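Local coordinates for intron-associated endonuclease 1 (Enterobacteria phage T4, PDB 1MK0), which probably cleaves DNA as the GIY-YIG nuclease domain of an intron-encoded homing endonuclease, at residues Phe77-Glu81 against Leu82-Ile86. The protein carries 1 engineered substitution. Sequence-based numbering, arbitrary orientation.
Sequences FWIKE and LNSKI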
loop_
_atom_site.group_PDB
_atom_site.type_symbol
_atom_site.label_atom_id
_atom_site.label_comp_id
_atom_site.label_asym_id
_atom_site.label_seq_id
_atom_site.Cartn_x
_atom_site.Cartn_y
_atom_site.Cartn_z
ATOM N N PHE A 77 8.382 8.187 -4.745
ATOM C CA PHE A 77 7.987 8.822 -5.992
ATOM C C PHE A 77 6.487 8.632 -6.187
ATOM O O PHE A 77 5.762 9.587 -6.455
ATOM C CB PHE A 77 8.707 8.197 -7.188
ATOM C CG PHE A 77 8.148 8.636 -8.511
ATOM C CD1 PHE A 77 8.437 9.897 -9.018
ATOM C CD2 PHE A 77 7.273 7.815 -9.217
ATOM C CE1 PHE A 77 7.861 10.337 -10.206
ATOM C CE2 PHE A 77 6.692 8.242 -10.402
ATOM C CZ PHE A 77 6.986 9.510 -10.899
ATOM N N TRP A 78 6.028 7.390 -6.056
ATOM C CA TRP A 78 4.614 7.091 -6.240
ATOM C C TRP A 78 3.705 7.676 -5.171
ATOM O O TRP A 78 2.572 8.050 -5.468
ATOM C CB TRP A 78 4.407 5.580 -6.361
ATOM C CG TRP A 78 4.863 5.079 -7.698
ATOM C CD1 TRP A 78 5.920 4.253 -7.959
ATOM C CD2 TRP A 78 4.308 5.434 -8.968
ATOM N NE1 TRP A 78 6.059 4.075 -9.317
ATOM C CE2 TRP A 78 5.081 4.792 -9.959
ATOM C CE3 TRP A 78 3.231 6.239 -9.364
ATOM C CZ2 TRP A 78 4.813 4.929 -11.324
ATOM C CZ3 TRP A 78 2.965 6.377 -10.721
ATOM C CH2 TRP A 78 3.754 5.724 -11.685
ATOM N N ILE A 79 4.188 7.758 -3.935
ATOM C CA ILE A 79 3.386 8.337 -2.859
ATOM C C ILE A 79 3.095 9.796 -3.199
ATOM O O ILE A 79 1.980 10.277 -3.022
ATOM C CB ILE A 79 4.125 8.273 -1.505
ATOM C CG1 ILE A 79 4.135 6.836 -0.986
ATOM C CG2 ILE A 79 3.452 9.194 -0.489
ATOM C CD1 ILE A 79 4.981 6.647 0.257
ATOM N N LYS A 80 4.107 10.494 -3.703
ATOM C CA LYS A 80 3.949 11.893 -4.067
ATOM C C LYS A 80 3.162 12.027 -5.369
ATOM O O LYS A 80 2.270 12.867 -5.485
ATOM C CB LYS A 80 5.323 12.548 -4.214
ATOM C CG LYS A 80 5.277 14.049 -4.454
ATOM C CD LYS A 80 6.672 14.648 -4.405
ATOM C CE LYS A 80 6.630 16.159 -4.547
ATOM N NZ LYS A 80 7.990 16.752 -4.416
ATOM N N GLU A 81 3.491 11.188 -6.344
ATOM C CA GLU A 81 2.826 11.222 -7.641
ATOM C C GLU A 81 1.322 11.015 -7.509
ATOM O O GLU A 81 0.530 11.694 -8.170
ATOM C CB GLU A 81 3.415 10.143 -8.553
ATOM C CG GLU A 81 2.895 10.168 -9.981
ATOM C CD GLU A 81 3.395 11.363 -10.775
ATOM O OE1 GLU A 81 2.971 11.515 -11.940
ATOM O OE2 GLU A 81 4.212 12.148 -10.244
ATOM N N LEU A 82 0.933 10.081 -6.646
ATOM C CA LEU A 82 -0.472 9.768 -6.438
ATOM C C LEU A 82 -1.073 10.508 -5.247
ATOM O O LEU A 82 -2.228 10.277 -4.885
ATOM C CB LEU A 82 -0.648 8.255 -6.266
ATOM C CG LEU A 82 -0.069 7.407 -7.406
ATOM C CD1 LEU A 82 -0.372 5.936 -7.154
ATOM C CD2 LEU A 82 -0.664 7.848 -8.736
ATOM N N ASN A 83 -0.283 11.395 -4.646
ATOM C CA ASN A 83 -0.735 12.199 -3.507
ATOM C C ASN A 83 -1.429 11.305 -2.480
ATOM O O ASN A 83 -2.484 11.652 -1.947
ATOM C CB ASN A 83 -1.700 13.276 -4.021
ATOM C CG ASN A 83 -2.010 14.330 -2.983
ATOM O OD1 ASN A 83 -1.112 14.842 -2.316
ATOM N ND2 ASN A 83 -3.287 14.677 -2.854
ATOM N N SER A 84 -0.809 10.164 -2.188
ATOM C CA SER A 84 -1.390 9.186 -1.273
ATOM C C SER A 84 -1.313 9.471 0.224
ATOM O O SER A 84 -1.753 8.653 1.030
ATOM C CB SER A 84 -0.809 7.795 -1.567
ATOM O OG SER A 84 0.558 7.713 -1.205
ATOM N N LYS A 85 -0.757 10.615 0.606
ATOM C CA LYS A 85 -0.703 10.971 2.021
ATOM C C LYS A 85 -1.881 11.909 2.277
ATOM O O LYS A 85 -2.764 11.618 3.084
ATOM C CB LYS A 85 0.628 11.654 2.350
ATOM C CG LYS A 85 1.818 10.709 2.239
ATOM C CD LYS A 85 3.139 11.442 2.063
ATOM C CE LYS A 85 3.518 12.254 3.275
ATOM N NZ LYS A 85 4.878 12.835 3.111
ATOM N N ILE A 86 -1.908 13.024 1.560
ATOM C CA ILE A 86 -2.987 13.991 1.702
ATOM C C ILE A 86 -4.326 13.413 1.239
ATOM O O ILE A 86 -5.349 13.594 1.902
ATOM C CB ILE A 86 -2.682 15.266 0.886
ATOM C CG1 ILE A 86 -1.469 15.975 1.484
ATOM C CG2 ILE A 86 -3.899 16.184 0.852
ATOM C CD1 ILE A 86 -0.981 17.152 0.657
HETATM O O HOH W 1 1.845 14.856 -3.609
#
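Leu82 N donates to Trp78 O at 2.9 Å, the last regular i-to-i+4 bond of helix 68-81, with the donor tilted 32° from the carbonyl plane. One residue on, the carbonyl of Ile79 is met in its own plane by Ser84 N, five residues ahead, at 2.9 Å between O and N. A weak bond from Asn83 N to Lys80 O, 3.1 Å long, lies inside this longer loop. The bonds from Ser84 N and Asn83 N, with the positive phi of Asn83 (47°), make a Schellman motif; asparagine tolerates that left-handed conformation better than most side chains do. A water donates to both Lys80 O and Asn83 OD1, tying the amide to the helix end.

Among the apolar groups, CG of Leu82 sits at the edge of the Trp78 ring, near its plane, 4.0 Å from CE3. Both side chains also reach Val18 and Leu61, so the helix end rests on the antiparallel sheet of the GIY-YIG domain, while Trp78 NE1 is hydrogen-bonded to the carboxylate of Glu62. Ile79 turns CG2 anti to its backbone nitrogen, and this methyl meets Ser84 OG at 3.3 Å and Lys85 CD at a tight 3.4 Å. Small enough for this buried corner, Ser84 satisfies its hydroxyl through Asn90. Lys85 lays its aliphatic part across Ile79, then bends at chi3 (66°) and carries its ammonium to a salt bridge with Asp93.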